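Local structure of V-type ATP synthase alpha chain (Nanoarchaeum equitans Kin4-M, 5BN4) at residues P222-S227 against L404-A409; D243-I248 against Y278-I283; C250-N255 against N318-S323. The protein forms the A subunit of a V-type ATP synthase, joining beta-barrel domains to a P-loop nucleotide-binding domain and a helical C-terminal domain. All coordinates share one frame; numbering follows the deposited sequence.

Contact 1: residues P222-S227 against L404-A409; sequences PGPFGS and LDSKLA. With ANP (phosphoaminophosphonic acid-adenylate ester), chain C.
The ring of Pro224 meets the 404-409 segment through its CG and CD atoms: CG packs on Ser406 CB at 3.9 Å and CD sits near the carbonyl oxygen of Leu404. The neighbouring aromatic ring, Phe225, turns to another subunit, where it packs on Gly296 of the chain of NEQ263. Both rings belong to the loop between strand 218-222 and helix 229-239, whose position and backbone amides on the ligand are consistent with a Walker A P-loop. Residues Pro224 to Ser227 form a type II beta turn. Gly226, with a positive phi, presents its N-H to phosphoaminophosphonic acid-adenylate ester, giving a hydrogen bond of 2.6 Å from Gly226 N to O2B with an angle of 168° at the hydrogen. Ser227 follows, its OG held between the backbone N and the carbonyl carbon (chi1 51°) and 3.0 Å from O1B of the same ligand. The second segment also covers Ser227: Leu404 CB lies 3.9 Å from Ser227 CB, and Ala409 CB lies 3.9 Å from Ser227 CA, with Gly226 O close by. The short helix that supplies Ala409 starts after Asp405, an N-cap residue whose side chain accepts a weak bond from Leu408 N. Leu404 and the start of this helix thus back the loop at Ser227. One backbone hydrogen bond joins the two segments, Leu404 N to Pro222 O at 3.0 Å, with 168° at the hydrogen.

Contact 2: residues D243-I248 against Y278-I283; sequences DIVIYI and YRTILI
Arg279 turns its CG between the backbone N and the carbonyl carbon (chi1 76°) and then runs extended to NE, which carries the guanidinium across to Val245. There Val245 CG2, set beside its own backbone N because CG1 takes the position anti to it (171°), rests over one face of the guanidinium, displaced from its centre and 3.5 Å from Arg279 NE. Ala240 O takes a hydrogen bond from Arg279 NH1, while the methyl of Val245 packs on the guanidinium face. Alongside this pair, segments 244-248 and 280-283 of the nucleotide-binding domain run parallel, 16° apart in direction. A ladder of four backbone bonds defines the register: Val245 N gives to Arg279 O and Ile281 N to Val245 O, both at 2.8 Å, then Tyr247 N to Ile281 O at 2.9 Å and Ile283 N to Tyr247 O at 3.0 Å. Side chains alternate between the two faces. On the face of Val245 and Thr280, Leu282 CD2 reaches 3.7 Å from Tyr247 CB. On the other, the side chains of Ile246 and Ile283 lie side by side, CG2 and CG1 4.2 Å apart, and Ile248 CG1 meets the same Ile283 CG1 at 4.1 Å. The strands are the two ends of a beta-alpha-beta unit whose crossover includes helix 254-263. Helix 229-239 covers Val245 and Tyr247, helix 292-309 covers Ile244, Ile246, Ile248 and Ile281, and strand 314-320 pairs with 244-250 along its other edge.

Contact 3: residues C250-N255 against N318-S323; sequences CGERGN and NADSTS. With ANP (phosphoaminophosphonic acid-adenylate ester), chain C.
Two backbone hydrogen bonds tie Cys250 to the end of strand 314-320: Cys250 N gives to Asp320 O at 2.8 Å, and Ser321 N gives to Cys250 O at 3.1 Å. Neither is straight, with 138° and 145° at the hydrogen. The peptide between Asp320 and Ser321 is cis, at the point where the strand gives way to helix 322-335. Glu252 CG, anti to the carbonyl carbon (chi1 -62°), lies 3.2 Å from Asp320 O, and the bend at the second torsion turns OE2 toward Ser321 OG, 3.1 Å away. Ser321 OG is hydrogen-bonded to Ser380 OG, and Glu252 OE2 forms a salt bridge with Arg324 NE. Asp320 OD2 is held by Thr230 OG1 and Tyr247 OH, while Asp320 OD1 lies 3.3 Å from O2G of phosphoaminophosphonic acid-adenylate ester. Arg253, salt-bridged to Glu256, turns the edge of its guanidinium to the phosphorus PG, with NH1 3.2 Å from O1G of the same ligand. Packing is slight: Cys250 CB rests 3.5 Å from Ser321 O, and its side chain also meets helix 292-309. Glu252 OE2 and Asp320 OD1 stand 4.4 Å apart, and a bound magnesium ion lies about 3 Å from the Glu252 side chain; this cluster is consistent with a site organised around the metal and the terminal phosphate of the ligand.

Overall arrangement
All three contacts lie in the nucleotide-binding domain. Along the chain the order is 222-227, 243-248, 250-255, 278-283, 318-323 and 404-409, so contact 1 spans the other two, while contacts 2 and 3 interleave. Contacts 2 and 3 share the central sheet and touch through neighbouring strands 244-250 and 314-320, with centres about 14 Å apart. Contact 1 sits about 16 Å, centre to centre, from contact 3 and about 26 Å from contact 2. The sheet of contact 2 thus carries strands 244-250 and 314-320 to the loops of contact 3, which together with the probable P-loop of contact 1 appear to surround the phosphates of the shared ligand.

Contact 1: residues P222-S227 against L404-A409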
# COMPACT_ATOMS: atom_id res chain seq x y z
N PRO A 222 -14.39 18.73 -3.46
CA PRO A 222 -13.93 17.40 -3.87
C PRO A 222 -14.98 16.33 -3.63
O PRO A 222 -15.85 16.49 -2.77
CB PRO A 222 -12.73 17.17 -2.96
CG PRO A 222 -13.11 17.85 -1.70
CD PRO A 222 -13.97 19.05 -2.09
N GLY A 223 -14.90 15.24 -4.39
CA GLY A 223 -15.82 14.13 -4.25
C GLY A 223 -15.65 13.13 -5.38
O GLY A 223 -15.12 13.48 -6.44
N PRO A 224 -16.09 11.88 -5.17
CA PRO A 224 -16.00 10.82 -6.18
C PRO A 224 -16.94 11.09 -7.35
O PRO A 224 -17.71 12.05 -7.31
CB PRO A 224 -16.45 9.58 -5.41
CG PRO A 224 -17.35 10.10 -4.35
CD PRO A 224 -16.76 11.42 -3.94
N PHE A 225 -16.89 10.25 -8.38
CA PHE A 225 -17.77 10.45 -9.53
C PHE A 225 -19.23 10.21 -9.17
O PHE A 225 -19.56 9.25 -8.46
CB PHE A 225 -17.34 9.60 -10.74
CG PHE A 225 -17.53 8.11 -10.57
CD1 PHE A 225 -18.75 7.52 -10.85
CD2 PHE A 225 -16.48 7.31 -10.16
CE1 PHE A 225 -18.93 6.15 -10.70
CE2 PHE A 225 -16.65 5.94 -10.02
CZ PHE A 225 -17.88 5.36 -10.29
N GLY A 226 -20.11 11.08 -9.65
CA GLY A 226 -21.53 10.96 -9.40
C GLY A 226 -21.98 11.58 -8.09
O GLY A 226 -23.15 11.49 -7.72
N SER A 227 -21.05 12.22 -7.38
CA SER A 227 -21.35 12.82 -6.08
C SER A 227 -22.12 14.13 -6.20
O SER A 227 -22.98 14.44 -5.37
CB SER A 227 -20.08 12.99 -5.24
OG SER A 227 -19.07 13.66 -5.98
N LEU A 404 -18.10 16.51 -0.74
CA LEU A 404 -19.25 15.73 -1.18
C LEU A 404 -19.12 14.27 -0.73
O LEU A 404 -18.07 13.65 -0.90
CB LEU A 404 -19.42 15.82 -2.70
CG LEU A 404 -19.86 17.19 -3.21
CD1 LEU A 404 -19.93 17.21 -4.72
CD2 LEU A 404 -21.21 17.58 -2.61
N ASP A 405 -20.20 13.74 -0.17
CA ASP A 405 -20.17 12.41 0.44
C ASP A 405 -20.71 11.33 -0.49
O ASP A 405 -21.79 11.48 -1.07
CB ASP A 405 -20.96 12.42 1.75
CG ASP A 405 -20.75 11.15 2.56
OD1 ASP A 405 -19.65 10.56 2.47
OD2 ASP A 405 -21.68 10.74 3.29
N SER A 406 -19.96 10.25 -0.62
CA SER A 406 -20.36 9.12 -1.45
C SER A 406 -21.61 8.44 -0.89
O SER A 406 -22.45 7.95 -1.64
CB SER A 406 -19.22 8.11 -1.57
OG SER A 406 -19.54 7.09 -2.49
N LYS A 407 -21.71 8.43 0.44
CA LYS A 407 -22.84 7.80 1.11
C LYS A 407 -24.13 8.58 0.90
O LYS A 407 -25.19 8.00 0.68
CB LYS A 407 -22.55 7.67 2.61
CG LYS A 407 -23.64 6.97 3.41
CD LYS A 407 -23.58 7.38 4.87
CE LYS A 407 -24.48 6.51 5.74
NZ LYS A 407 -23.94 5.13 5.87
N LEU A 408 -24.02 9.91 0.95
CA LEU A 408 -25.18 10.77 0.77
C LEU A 408 -25.68 10.76 -0.68
O LEU A 408 -26.88 10.75 -0.92
CB LEU A 408 -24.86 12.21 1.20
CG LEU A 408 -24.65 12.42 2.70
CD1 LEU A 408 -24.26 13.85 3.00
CD2 LEU A 408 -25.90 12.02 3.48
N ALA A 409 -24.75 10.75 -1.63
CA ALA A 409 -25.10 10.68 -3.04
C ALA A 409 -25.82 9.37 -3.34
O ALA A 409 -26.76 9.32 -4.13
CB ALA A 409 -23.86 10.82 -3.91
PG ANP C . -18.97 15.76 -12.55
O1G ANP C . -20.11 15.74 -13.61
O2G ANP C . -18.06 17.05 -12.78
O3G ANP C . -18.07 14.52 -12.68
PB ANP C . -20.06 14.54 -10.26
O1B ANP C . -19.61 14.65 -8.78
O2B ANP C . -19.40 13.28 -10.87
N3B ANP C . -19.62 15.95 -11.05
PA ANP C . -22.61 15.32 -11.08
O1A ANP C . -22.30 16.77 -10.66
O2A ANP C . -22.41 15.19 -12.63
O3A ANP C . -21.59 14.38 -10.26
O5' ANP C . -24.06 14.90 -10.65
C5' ANP C . -24.34 13.51 -10.48
C4' ANP C . -25.82 13.32 -10.21
O4' ANP C . -26.20 13.96 -9.04
C3' ANP C . -26.64 13.89 -11.36
O3' ANP C . -27.21 12.91 -12.10
C2' ANP C . -27.69 14.72 -10.73
O2' ANP C . -28.98 14.38 -11.09
C1' ANP C . -27.46 14.54 -9.25
N9 ANP C . -27.58 15.77 -8.48
C8 ANP C . -26.57 16.51 -8.00
N7 ANP C . -27.04 17.56 -7.35
C5 ANP C . -28.37 17.53 -7.39
C6 ANP C . -29.37 18.35 -6.88
N6 ANP C . -29.02 19.53 -6.14
N1 ANP C . -30.66 18.05 -7.09
C2 ANP C . -31.02 16.94 -7.79
N3 ANP C . -30.07 16.12 -8.30
C4 ANP C . -28.75 16.39 -8.11

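Contact 2: residues D243-I248 against Y278-I283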
# COMPACT_ATOMS: atom_id res chain seq x y z
N ASP A 243 -21.62 39.94 -9.87
CA ASP A 243 -21.75 40.76 -11.07
C ASP A 243 -21.37 39.97 -12.32
O ASP A 243 -22.01 40.08 -13.36
CB ASP A 243 -20.88 42.02 -10.97
CG ASP A 243 -21.38 42.99 -9.91
OD1 ASP A 243 -22.60 43.23 -9.84
OD2 ASP A 243 -20.54 43.52 -9.15
N ILE A 244 -20.31 39.17 -12.19
CA ILE A 244 -19.80 38.37 -13.30
C ILE A 244 -19.59 36.93 -12.86
O ILE A 244 -19.03 36.67 -11.79
CB ILE A 244 -18.47 38.94 -13.83
CG1 ILE A 244 -18.68 40.32 -14.46
CG2 ILE A 244 -17.85 37.99 -14.85
CD1 ILE A 244 -19.68 40.32 -15.59
N VAL A 245 -20.05 35.99 -13.68
CA VAL A 245 -19.85 34.57 -13.41
C VAL A 245 -19.01 33.93 -14.51
O VAL A 245 -19.34 34.03 -15.70
CB VAL A 245 -21.19 33.82 -13.30
CG1 VAL A 245 -20.97 32.32 -13.25
CG2 VAL A 245 -21.97 34.30 -12.09
N ILE A 246 -17.92 33.28 -14.12
CA ILE A 246 -17.06 32.59 -15.07
C ILE A 246 -17.04 31.09 -14.80
O ILE A 246 -16.59 30.65 -13.74
CB ILE A 246 -15.61 33.10 -15.00
CG1 ILE A 246 -15.57 34.61 -15.25
CG2 ILE A 246 -14.74 32.37 -16.01
CD1 ILE A 246 -14.18 35.19 -15.14
N TYR A 247 -17.54 30.30 -15.74
CA TYR A 247 -17.52 28.85 -15.58
C TYR A 247 -16.48 28.21 -16.49
O TYR A 247 -16.59 28.27 -17.72
CB TYR A 247 -18.90 28.22 -15.82
CG TYR A 247 -19.03 26.84 -15.21
CD1 TYR A 247 -18.59 25.71 -15.89
CD2 TYR A 247 -19.57 26.67 -13.94
CE1 TYR A 247 -18.70 24.45 -15.32
CE2 TYR A 247 -19.67 25.42 -13.37
CZ TYR A 247 -19.24 24.31 -14.07
OH TYR A 247 -19.35 23.06 -13.50
N ILE A 248 -15.47 27.59 -15.88
CA ILE A 248 -14.39 26.95 -16.61
C ILE A 248 -14.61 25.45 -16.68
O ILE A 248 -14.63 24.76 -15.66
CB ILE A 248 -13.03 27.22 -15.93
CG1 ILE A 248 -12.81 28.72 -15.74
CG2 ILE A 248 -11.89 26.61 -16.75
CD1 ILE A 248 -11.53 29.07 -15.01
N TYR A 278 -26.03 36.90 -19.84
CA TYR A 278 -25.39 38.20 -20.06
C TYR A 278 -24.37 38.57 -18.99
O TYR A 278 -23.66 39.57 -19.11
CB TYR A 278 -26.45 39.30 -20.22
CG TYR A 278 -27.22 39.21 -21.52
CD1 TYR A 278 -26.65 38.63 -22.65
CD2 TYR A 278 -28.52 39.70 -21.61
CE1 TYR A 278 -27.36 38.54 -23.84
CE2 TYR A 278 -29.23 39.61 -22.80
CZ TYR A 278 -28.64 39.04 -23.91
OH TYR A 278 -29.35 38.95 -25.09
N ARG A 279 -24.29 37.76 -17.93
CA ARG A 279 -23.29 37.96 -16.90
C ARG A 279 -22.33 36.78 -16.85
O ARG A 279 -21.44 36.73 -16.01
CB ARG A 279 -23.95 38.14 -15.53
CG ARG A 279 -24.44 36.84 -14.90
CD ARG A 279 -24.66 37.00 -13.41
NE ARG A 279 -25.07 35.76 -12.77
CZ ARG A 279 -25.25 35.61 -11.45
NH1 ARG A 279 -25.03 36.64 -10.64
NH2 ARG A 279 -25.63 34.44 -10.96
N THR A 280 -22.53 35.84 -17.77
CA THR A 280 -21.78 34.58 -17.74
C THR A 280 -20.74 34.50 -18.85
O THR A 280 -21.00 34.88 -19.99
CB THR A 280 -22.73 33.37 -17.88
OG1 THR A 280 -23.82 33.50 -16.95
CG2 THR A 280 -21.98 32.07 -17.59
N ILE A 281 -19.56 34.01 -18.50
CA ILE A 281 -18.52 33.71 -19.48
C ILE A 281 -18.15 32.24 -19.37
O ILE A 281 -17.91 31.72 -18.28
CB ILE A 281 -17.26 34.57 -19.25
CG1 ILE A 281 -17.61 36.05 -19.31
CG2 ILE A 281 -16.19 34.22 -20.28
CD1 ILE A 281 -16.47 36.96 -18.95
N LEU A 282 -18.12 31.55 -20.51
CA LEU A 282 -17.82 30.13 -20.53
C LEU A 282 -16.46 29.83 -21.15
O LEU A 282 -16.19 30.19 -22.30
CB LEU A 282 -18.91 29.35 -21.28
CG LEU A 282 -20.31 29.39 -20.66
CD1 LEU A 282 -21.26 28.50 -21.43
CD2 LEU A 282 -20.26 29.00 -19.20
N ILE A 283 -15.60 29.18 -20.37
CA ILE A 283 -14.33 28.68 -20.87
C ILE A 283 -14.44 27.16 -20.95
O ILE A 283 -14.73 26.50 -19.95
CB ILE A 283 -13.17 29.04 -19.92
CG1 ILE A 283 -13.29 30.49 -19.44
CG2 ILE A 283 -11.83 28.80 -20.61
CD1 ILE A 283 -13.19 31.52 -20.54

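Contact 3: residues C250-N255 against N318-S323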
# COMPACT_ATOMS: atom_id res chain seq x y z
N CYS A 250 -12.89 22.51 -17.25
CA CYS A 250 -11.51 22.03 -17.29
C CYS A 250 -11.45 20.51 -17.38
O CYS A 250 -11.58 19.81 -16.38
CB CYS A 250 -10.75 22.52 -16.05
SG CYS A 250 -8.96 22.28 -16.14
N GLY A 251 -11.25 20.01 -18.60
CA GLY A 251 -11.06 18.59 -18.82
C GLY A 251 -12.23 17.71 -18.44
O GLY A 251 -12.05 16.60 -17.94
N GLU A 252 -13.45 18.19 -18.68
CA GLU A 252 -14.64 17.41 -18.38
C GLU A 252 -15.50 17.17 -19.62
O GLU A 252 -15.04 17.31 -20.74
CB GLU A 252 -15.46 18.06 -17.27
CG GLU A 252 -14.73 18.18 -15.93
CD GLU A 252 -14.35 16.84 -15.33
OE1 GLU A 252 -14.98 15.82 -15.69
OE2 GLU A 252 -13.41 16.79 -14.50
N ARG A 253 -16.76 16.81 -19.39
CA ARG A 253 -17.67 16.44 -20.48
C ARG A 253 -18.11 17.63 -21.33
O ARG A 253 -18.34 18.72 -20.81
CB ARG A 253 -18.90 15.71 -19.93
CG ARG A 253 -18.58 14.41 -19.20
CD ARG A 253 -19.84 13.78 -18.63
NE ARG A 253 -19.54 12.58 -17.86
CZ ARG A 253 -19.27 12.58 -16.56
NH1 ARG A 253 -19.25 13.72 -15.88
NH2 ARG A 253 -19.00 11.44 -15.93
N GLY A 254 -18.22 17.41 -22.64
CA GLY A 254 -18.67 18.44 -23.55
C GLY A 254 -20.12 18.84 -23.35
O GLY A 254 -20.45 20.02 -23.36
N ASN A 255 -20.98 17.84 -23.17
CA ASN A 255 -22.41 18.05 -22.99
C ASN A 255 -22.74 19.00 -21.85
O ASN A 255 -23.76 19.68 -21.89
CB ASN A 255 -23.12 16.72 -22.74
CG ASN A 255 -23.39 15.96 -24.01
OD1 ASN A 255 -23.56 16.55 -25.08
ND2 ASN A 255 -23.44 14.63 -23.91
N ASN A 318 -15.81 29.38 -11.25
CA ASN A 318 -15.99 27.96 -10.98
C ASN A 318 -15.10 27.11 -11.87
O ASN A 318 -15.21 27.15 -13.10
CB ASN A 318 -17.46 27.56 -11.18
CG ASN A 318 -18.41 28.34 -10.30
OD1 ASN A 318 -18.83 29.45 -10.65
ND2 ASN A 318 -18.76 27.78 -9.15
N ALA A 319 -14.21 26.33 -11.26
CA ALA A 319 -13.28 25.49 -12.01
C ALA A 319 -13.62 24.01 -11.87
O ALA A 319 -13.40 23.40 -10.83
CB ALA A 319 -11.85 25.75 -11.55
N ASP A 320 -14.16 23.43 -12.95
CA ASP A 320 -14.61 22.05 -12.94
C ASP A 320 -13.92 21.23 -14.03
O ASP A 320 -14.30 21.30 -15.19
CB ASP A 320 -16.13 21.99 -13.11
CG ASP A 320 -16.67 20.57 -13.16
OD1 ASP A 320 -16.04 19.67 -12.57
OD2 ASP A 320 -17.72 20.36 -13.80
N SER A 321 -12.89 20.46 -13.65
CA SER A 321 -12.38 20.44 -12.28
C SER A 321 -10.86 20.57 -12.28
O SER A 321 -10.21 20.36 -13.30
CB SER A 321 -12.81 19.16 -11.55
OG SER A 321 -12.06 18.04 -11.99
N THR A 322 -10.31 20.93 -11.13
CA THR A 322 -8.89 21.25 -11.02
C THR A 322 -7.99 20.02 -11.14
O THR A 322 -6.81 20.14 -11.47
CB THR A 322 -8.57 21.97 -9.69
OG1 THR A 322 -8.90 21.12 -8.59
CG2 THR A 322 -9.38 23.26 -9.59
N SER A 323 -8.55 18.84 -10.88
CA SER A 323 -7.79 17.60 -10.96
C SER A 323 -7.30 17.33 -12.38
O SER A 323 -6.25 16.72 -12.58
CB SER A 323 -8.62 16.43 -10.45
OG SER A 323 -9.02 16.64 -9.11
PG ANP C . -18.97 15.76 -12.55
O1G ANP C . -20.11 15.74 -13.61
O2G ANP C . -18.06 17.05 -12.78
O3G ANP C . -18.07 14.52 -12.68
PB ANP C . -20.06 14.54 -10.26
O1B ANP C . -19.61 14.65 -8.78
O2B ANP C . -19.40 13.28 -10.87
N3B ANP C . -19.62 15.95 -11.05
PA ANP C . -22.61 15.32 -11.08
O1A ANP C . -22.30 16.77 -10.66
O2A ANP C . -22.41 15.19 -12.63
O3A ANP C . -21.59 14.38 -10.26
O5' ANP C . -24.06 14.90 -10.65
C5' ANP C . -24.34 13.51 -10.48
C4' ANP C . -25.82 13.32 -10.21
O4' ANP C . -26.20 13.96 -9.04
C3' ANP C . -26.64 13.89 -11.36
O3' ANP C . -27.21 12.91 -12.10
C2' ANP C . -27.69 14.72 -10.73
O2' ANP C . -28.98 14.38 -11.09
C1' ANP C . -27.46 14.54 -9.25
N9 ANP C . -27.58 15.77 -8.48
C8 ANP C . -26.57 16.51 -8.00
N7 ANP C . -27.04 17.56 -7.35
C5 ANP C . -28.37 17.53 -7.39
C6 ANP C . -29.37 18.35 -6.88
N6 ANP C . -29.02 19.53 -6.14
N1 ANP C . -30.66 18.05 -7.09
C2 ANP C . -31.02 16.94 -7.79
N3 ANP C . -30.07 16.12 -8.30
C4 ANP C . -28.75 16.39 -8.11